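Homospermidine synthase (Legionella pneumophila subsp. pneumophila str. Philadelphia 1, PDB 2PH5) probably makes homospermidine as a transferase that binds NAD in a Rossmann-type domain. Local coordinates at residues H156-E169 with P418-K431. Residues are numbered along the deposited sequence; the frame is centred on the assembly and turned at random.
Sequences HGANPGLVSHFIKE and PEEVDHQYIIDIAK. With NAD (nicotinamide-adenine-dinucleotide), chain C.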
loop_
_atom_site.group_PDB
_atom_site.type_symbol
_atom_site.label_atom_id
_atom_site.label_comp_id
_atom_site.label_asym_id
_atom_site.label_seq_id
_atom_site.Cartn_x
_atom_site.Cartn_y
_atom_site.Cartn_z
ATOM N N HIS A 156 6.308 6.319 28.860
ATOM C CA HIS A 156 5.186 7.233 28.984
ATOM C C HIS A 156 5.078 8.199 27.812
ATOM O O HIS A 156 5.316 9.396 27.959
ATOM C CB HIS A 156 5.280 8.017 30.291
ATOM C CG HIS A 156 4.028 8.764 30.632
ATOM N ND1 HIS A 156 3.019 8.218 31.394
ATOM C CD2 HIS A 156 3.592 9.989 30.254
ATOM C CE1 HIS A 156 2.014 9.073 31.470
ATOM N NE2 HIS A 156 2.336 10.153 30.785
ATOM N N GLY A 157 4.733 7.666 26.642
ATOM C CA GLY A 157 4.566 8.499 25.461
ATOM C C GLY A 157 3.099 8.407 25.095
ATOM O O GLY A 157 2.274 8.182 25.973
ATOM N N ALA A 158 2.762 8.577 23.820
ATOM C CA ALA A 158 1.370 8.476 23.405
ATOM C C ALA A 158 1.012 6.992 23.550
ATOM O O ALA A 158 0.020 6.633 24.178
ATOM C CB ALA A 158 1.203 8.949 21.965
ATOM N N ASN A 159 1.812 6.122 22.950
ATOM C CA ASN A 159 1.589 4.693 23.104
ATOM C C ASN A 159 2.888 3.962 22.845
ATOM O O ASN A 159 3.440 4.006 21.747
ATOM C CB ASN A 159 0.469 4.149 22.193
ATOM C CG ASN A 159 0.796 4.238 20.735
ATOM O OD1 ASN A 159 0.236 3.503 19.922
ATOM N ND2 ASN A 159 1.693 5.156 20.379
ATOM N N PRO A 160 3.401 3.279 23.872
ATOM C CA PRO A 160 2.835 3.160 25.219
ATOM C C PRO A 160 2.725 4.487 25.963
ATOM O O PRO A 160 3.473 5.426 25.682
ATOM C CB PRO A 160 3.811 2.225 25.907
ATOM C CG PRO A 160 5.113 2.685 25.329
ATOM C CD PRO A 160 4.786 2.783 23.846
ATOM N N GLY A 161 1.801 4.551 26.922
ATOM C CA GLY A 161 1.642 5.759 27.709
ATOM C C GLY A 161 0.217 6.253 27.808
ATOM O O GLY A 161 -0.593 5.721 28.564
ATOM N N LEU A 162 -0.074 7.293 27.041
ATOM C CA LEU A 162 -1.388 7.892 27.006
ATOM C C LEU A 162 -2.463 6.830 26.816
ATOM O O LEU A 162 -3.555 6.929 27.380
ATOM C CB LEU A 162 -1.442 8.890 25.857
ATOM C CG LEU A 162 -2.714 9.702 25.675
ATOM C CD1 LEU A 162 -3.007 10.520 26.930
ATOM C CD2 LEU A 162 -2.526 10.610 24.473
ATOM N N VAL A 163 -2.138 5.813 26.026
ATOM C CA VAL A 163 -3.065 4.729 25.716
ATOM C C VAL A 163 -3.596 4.020 26.963
ATOM O O VAL A 163 -4.777 3.679 27.042
ATOM C CB VAL A 163 -2.391 3.731 24.730
ATOM C CG1 VAL A 163 -2.879 2.305 24.965
ATOM C CG2 VAL A 163 -2.721 4.150 23.314
ATOM N N SER A 164 -2.720 3.820 27.938
ATOM C CA SER A 164 -3.101 3.187 29.188
ATOM C C SER A 164 -4.141 4.078 29.879
ATOM O O SER A 164 -5.163 3.601 30.369
ATOM C CB SER A 164 -1.856 3.014 30.057
ATOM O OG SER A 164 -2.184 2.748 31.404
ATOM N N HIS A 165 -3.905 5.382 29.897
ATOM C CA HIS A 165 -4.864 6.273 30.530
ATOM C C HIS A 165 -6.188 6.321 29.785
ATOM O O HIS A 165 -7.225 6.591 30.391
ATOM C CB HIS A 165 -4.283 7.675 30.661
ATOM C CG HIS A 165 -3.008 7.711 31.435
ATOM N ND1 HIS A 165 -1.859 8.295 30.949
ATOM C CD2 HIS A 165 -2.686 7.194 32.642
ATOM C CE1 HIS A 165 -0.883 8.132 31.822
ATOM N NE2 HIS A 165 -1.357 7.467 32.858
ATOM N N PHE A 166 -6.166 6.064 28.478
ATOM C CA PHE A 166 -7.408 6.075 27.709
ATOM C C PHE A 166 -8.235 4.836 28.046
ATOM O O PHE A 166 -9.463 4.895 28.095
ATOM C CB PHE A 166 -7.141 6.118 26.193
ATOM C CG PHE A 166 -6.700 7.471 25.667
ATOM C CD1 PHE A 166 -7.074 8.652 26.308
ATOM C CD2 PHE A 166 -5.952 7.557 24.487
ATOM C CE1 PHE A 166 -6.715 9.899 25.782
ATOM C CE2 PHE A 166 -5.585 8.800 23.947
ATOM C CZ PHE A 166 -5.968 9.972 24.594
ATOM N N ILE A 167 -7.567 3.714 28.287
ATOM C CA ILE A 167 -8.293 2.496 28.611
ATOM C C ILE A 167 -9.064 2.660 29.921
ATOM O O ILE A 167 -10.238 2.304 30.003
ATOM C CB ILE A 167 -7.337 1.284 28.681
ATOM C CG1 ILE A 167 -7.005 0.830 27.253
ATOM C CG2 ILE A 167 -7.975 0.146 29.485
ATOM C CD1 ILE A 167 -5.959 -0.268 27.160
ATOM N N LYS A 168 -8.417 3.225 30.935
ATOM C CA LYS A 168 -9.077 3.432 32.221
ATOM C C LYS A 168 -10.252 4.391 32.065
ATOM O O LYS A 168 -11.313 4.185 32.649
ATOM C CB LYS A 168 -8.100 4.012 33.245
ATOM C CG LYS A 168 -7.015 3.068 33.710
ATOM C CD LYS A 168 -6.090 3.795 34.658
ATOM C CE LYS A 168 -5.068 2.870 35.300
ATOM N NZ LYS A 168 -4.315 3.607 36.357
ATOM N N GLU A 169 -10.060 5.450 31.288
ATOM C CA GLU A 169 -11.125 6.425 31.089
ATOM C C GLU A 169 -12.328 5.754 30.440
ATOM O O GLU A 169 -13.463 5.930 30.886
ATOM C CB GLU A 169 -10.634 7.591 30.221
ATOM C CG GLU A 169 -11.650 8.722 30.048
ATOM C CD GLU A 169 -11.801 9.606 31.278
ATOM O OE1 GLU A 169 -11.787 9.073 32.406
ATOM O OE2 GLU A 169 -11.950 10.838 31.115
ATOM N N PRO A 418 3.126 3.772 33.359
ATOM C CA PRO A 418 1.902 4.556 33.194
ATOM C C PRO A 418 0.645 3.956 33.829
ATOM O O PRO A 418 -0.245 4.698 34.240
ATOM C CB PRO A 418 1.803 4.730 31.677
ATOM C CG PRO A 418 2.566 3.560 31.131
ATOM C CD PRO A 418 3.739 3.468 32.053
ATOM N N GLU A 419 0.577 2.628 33.933
ATOM C CA GLU A 419 -0.585 1.979 34.544
ATOM C C GLU A 419 -0.751 2.340 36.019
ATOM O O GLU A 419 -1.861 2.296 36.556
ATOM C CB GLU A 419 -0.502 0.455 34.415
ATOM C CG GLU A 419 -0.757 -0.063 33.008
ATOM C CD GLU A 419 0.494 -0.074 32.154
ATOM O OE1 GLU A 419 1.346 0.825 32.327
ATOM O OE2 GLU A 419 0.615 -0.981 31.306
ATOM N N GLU A 420 0.354 2.690 36.665
ATOM C CA GLU A 420 0.341 3.060 38.070
ATOM C C GLU A 420 0.071 4.551 38.294
ATOM O O GLU A 420 0.125 5.032 39.432
ATOM C CB GLU A 420 1.674 2.694 38.710
ATOM C CG GLU A 420 1.969 1.211 38.736
ATOM C CD GLU A 420 3.441 0.932 38.974
ATOM O OE1 GLU A 420 4.229 1.054 38.010
ATOM O OE2 GLU A 420 3.815 0.608 40.124
ATOM N N VAL A 421 -0.218 5.282 37.222
ATOM C CA VAL A 421 -0.487 6.715 37.324
ATOM C C VAL A 421 -1.972 7.021 37.137
ATOM O O VAL A 421 -2.650 6.387 36.318
ATOM C CB VAL A 421 0.336 7.495 36.265
ATOM C CG1 VAL A 421 0.171 8.998 36.452
ATOM C CG2 VAL A 421 1.795 7.092 36.362
ATOM N N ASP A 422 -2.470 7.993 37.898
ATOM C CA ASP A 422 -3.878 8.399 37.840
ATOM C C ASP A 422 -4.206 8.981 36.464
ATOM O O ASP A 422 -3.720 10.052 36.096
ATOM C CB ASP A 422 -4.154 9.432 38.943
ATOM C CG ASP A 422 -5.583 9.920 38.940
ATOM O OD1 ASP A 422 -6.503 9.078 38.806
ATOM O OD2 ASP A 422 -5.789 11.138 39.086
ATOM N N HIS A 423 -5.045 8.275 35.711
ATOM C CA HIS A 423 -5.393 8.704 34.360
ATOM C C HIS A 423 -5.972 10.126 34.243
ATOM O O HIS A 423 -5.599 10.878 33.339
ATOM C CB HIS A 423 -6.351 7.685 33.728
ATOM C CG HIS A 423 -7.670 7.600 34.421
ATOM N ND1 HIS A 423 -7.798 7.151 35.718
ATOM C CD2 HIS A 423 -8.908 7.981 34.029
ATOM C CE1 HIS A 423 -9.057 7.268 36.096
ATOM N NE2 HIS A 423 -9.752 7.770 35.090
ATOM N N GLN A 424 -6.858 10.496 35.165
ATOM C CA GLN A 424 -7.485 11.814 35.152
ATOM C C GLN A 424 -6.459 12.946 35.278
ATOM O O GLN A 424 -6.584 13.990 34.635
ATOM C CB GLN A 424 -8.529 11.904 36.273
ATOM C CG GLN A 424 -9.295 13.218 36.321
ATOM C CD GLN A 424 -10.239 13.319 37.518
ATOM O OE1 GLN A 424 -10.611 14.424 37.935
ATOM N NE2 GLN A 424 -10.637 12.168 38.070
ATOM N N TYR A 425 -5.443 12.734 36.102
ATOM C CA TYR A 425 -4.397 13.729 36.288
ATOM C C TYR A 425 -3.697 13.981 34.960
ATOM O O TYR A 425 -3.535 15.128 34.527
ATOM C CB TYR A 425 -3.381 13.217 37.298
ATOM C CG TYR A 425 -2.228 14.146 37.594
ATOM C CD1 TYR A 425 -2.152 14.808 38.822
ATOM C CD2 TYR A 425 -1.172 14.301 36.688
ATOM C CE1 TYR A 425 -1.052 15.589 39.151
ATOM C CE2 TYR A 425 -0.064 15.082 37.005
ATOM C CZ TYR A 425 -0.009 15.720 38.242
ATOM O OH TYR A 425 1.098 16.459 38.587
ATOM N N ILE A 426 -3.278 12.898 34.314
ATOM C CA ILE A 426 -2.582 12.996 33.041
ATOM C C ILE A 426 -3.491 13.552 31.954
ATOM O O ILE A 426 -3.147 14.543 31.317
ATOM C CB ILE A 426 -1.976 11.600 32.616
ATOM C CG1 ILE A 426 -0.506 11.523 33.021
ATOM C CG2 ILE A 426 -1.994 11.426 31.096
ATOM C CD1 ILE A 426 -0.235 11.747 34.459
ATOM N N ILE A 427 -4.658 12.940 31.764
ATOM C CA ILE A 427 -5.590 13.392 30.733
ATOM C C ILE A 427 -5.994 14.862 30.817
ATOM O O ILE A 427 -6.170 15.512 29.786
ATOM C CB ILE A 427 -6.879 12.556 30.734
ATOM C CG1 ILE A 427 -6.553 11.093 30.444
ATOM C CG2 ILE A 427 -7.840 13.095 29.687
ATOM C CD1 ILE A 427 -5.833 10.877 29.137
ATOM N N ASP A 428 -6.154 15.377 32.035
ATOM C CA ASP A 428 -6.548 16.770 32.234
ATOM C C ASP A 428 -5.453 17.755 31.845
ATOM O O ASP A 428 -5.730 18.919 31.549
ATOM C CB ASP A 428 -6.951 17.022 33.693
ATOM C CG ASP A 428 -8.325 16.456 34.032
ATOM O OD1 ASP A 428 -9.230 16.504 33.167
ATOM O OD2 ASP A 428 -8.509 15.981 35.170
ATOM N N ILE A 429 -4.207 17.295 31.849
ATOM C CA ILE A 429 -3.100 18.166 31.488
ATOM C C ILE A 429 -2.832 18.114 29.995
ATOM O O ILE A 429 -2.527 19.132 29.367
ATOM C CB ILE A 429 -1.808 17.776 32.236
ATOM C CG1 ILE A 429 -2.043 17.871 33.750
ATOM C CG2 ILE A 429 -0.653 18.667 31.790
ATOM C CD1 ILE A 429 -0.829 17.540 34.603
ATOM N N ALA A 430 -2.973 16.923 29.427
ATOM C CA ALA A 430 -2.718 16.685 28.007
ATOM C C ALA A 430 -3.866 17.071 27.083
ATOM O O ALA A 430 -3.642 17.449 25.938
ATOM C CB ALA A 430 -2.374 15.222 27.806
ATOM N N LYS A 431 -5.087 16.957 27.593
ATOM C CA LYS A 431 -6.308 17.251 26.842
ATOM C C LYS A 431 -6.244 18.488 25.949
ATOM O O LYS A 431 -6.741 18.475 24.831
ATOM C CB LYS A 431 -7.480 17.375 27.820
ATOM C CG LYS A 431 -8.779 16.764 27.330
ATOM C CD LYS A 431 -9.602 16.211 28.500
ATOM C CE LYS A 431 -10.837 15.435 28.016
ATOM N NZ LYS A 431 -11.596 14.752 29.108
HETATM P PA NAD C . 15.249 9.751 16.769
HETATM O O1A NAD C . 16.067 8.637 16.176
HETATM O O2A NAD C . 14.610 10.722 15.838
HETATM O O5B NAD C . 16.126 10.598 17.839
HETATM C C5B NAD C . 16.905 9.927 18.826
HETATM C C4B NAD C . 18.058 10.859 19.244
HETATM O O4B NAD C . 18.821 10.135 20.185
HETATM C C3B NAD C . 19.003 11.258 18.105
HETATM O O3B NAD C . 19.113 12.681 18.028
HETATM C C2B NAD C . 20.310 10.607 18.463
HETATM O O2B NAD C . 21.463 11.307 18.053
HETATM C C1B NAD C . 20.194 10.394 19.973
HETATM N N9A NAD C . 20.937 9.249 20.513
HETATM C C8A NAD C . 21.189 8.061 19.805
HETATM N N7A NAD C . 22.407 7.561 20.096
HETATM C C5A NAD C . 22.967 8.416 20.981
HETATM C C6A NAD C . 24.203 8.399 21.626
HETATM N N6A NAD C . 25.111 7.435 21.467
HETATM N N1A NAD C . 24.478 9.453 22.487
HETATM C C2A NAD C . 23.585 10.482 22.707
HETATM N N3A NAD C . 22.358 10.516 22.089
HETATM C C4A NAD C . 22.087 9.478 21.244
HETATM O O3 NAD C . 14.104 9.025 17.584
HETATM P PN NAD C . 12.926 9.558 18.534
HETATM O O1N NAD C . 11.679 8.885 18.097
HETATM O O2N NAD C . 12.980 11.063 18.544
HETATM O O5D NAD C . 13.540 8.896 19.836
HETATM C C5D NAD C . 12.981 8.930 21.125
HETATM C C4D NAD C . 12.280 7.597 21.284
HETATM O O4D NAD C . 10.949 7.824 21.662
HETATM C C3D NAD C . 12.463 6.103 21.114
HETATM O O3D NAD C . 13.068 5.516 22.255
HETATM C C2D NAD C . 11.035 5.640 20.890
HETATM O O2D NAD C . 10.829 4.288 21.189
HETATM C C1D NAD C . 10.223 6.611 21.738
HETATM N N1N NAD C . 8.872 6.964 21.242
HETATM C C2N NAD C . 7.762 6.710 22.015
HETATM C C3N NAD C . 6.502 7.088 21.504
HETATM C C7N NAD C . 5.247 6.867 22.275
HETATM O O7N NAD C . 4.073 7.285 21.701
HETATM N N7N NAD C . 5.230 6.321 23.473
HETATM C C4N NAD C . 6.377 7.715 20.223
HETATM C C5N NAD C . 7.542 7.951 19.463
HETATM C C6N NAD C . 8.781 7.587 19.955
#
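Ile426 crosses over one face of the His165 ring at about a right angle: its CB stands 3.9 Å from the centroid of the imidazole, nearer the ring's margin than its middle, a CH-pi contact. Chi1 of -58° sets the His165 ring anti to its own carbonyl carbon, and its NE2 gives a weak, bent bond to Pro418 O (3.3 Å). The edge of the same ring meets CE1 of His156, whose own edge rests on CG1 of Ile426 while its ND1 meets CB of Pro418.

One turn on, Lys168 repeats the ring-face theme in reverse, its CB sitting 4.0 Å from the His423 ring centroid. From there the chain runs extended to NZ, which bonds to Glu419 O at 2.8 Å, from above the carbonyl plane, and more weakly to Val421 O. One ammonium group thus ties together a carbonyl of the 3-10 segment 418-420 and one of the loop leading into helix 423-430. Glu169 approaches His423 differently, with OE1 at the ring edge, 3.5 Å from CD2, and the carboxylate plane turned 72° from the ring. On the apolar flank, CD1 of Ile427 reaches both Leu162 CD1 and Phe166 CE1, each at 3.6 Å.

The helix axes approach to 9.3 Å at -114°, and the backbones come nearest at His165 and His423. In the irregular first turn, at the N-terminal end of helix 158-169, backbone groups grip the nicotinamide carboxamide: Asn159 N donates to NAD O7N at 2.8 Å and Pro160 O accepts from NAD N7N. Helix 295-302 touches Ser164, Pro418 and Glu419, whose OE2 bonds to Ser298; helix 391-408 packs on Leu162 and Val421, and strand 352-364 on Val163 and Phe166. Segments 156-169 and 418-431 follow closely after strands 152-153 and 415-416, neighbours at one edge of the parallel Rossmann-type sheet.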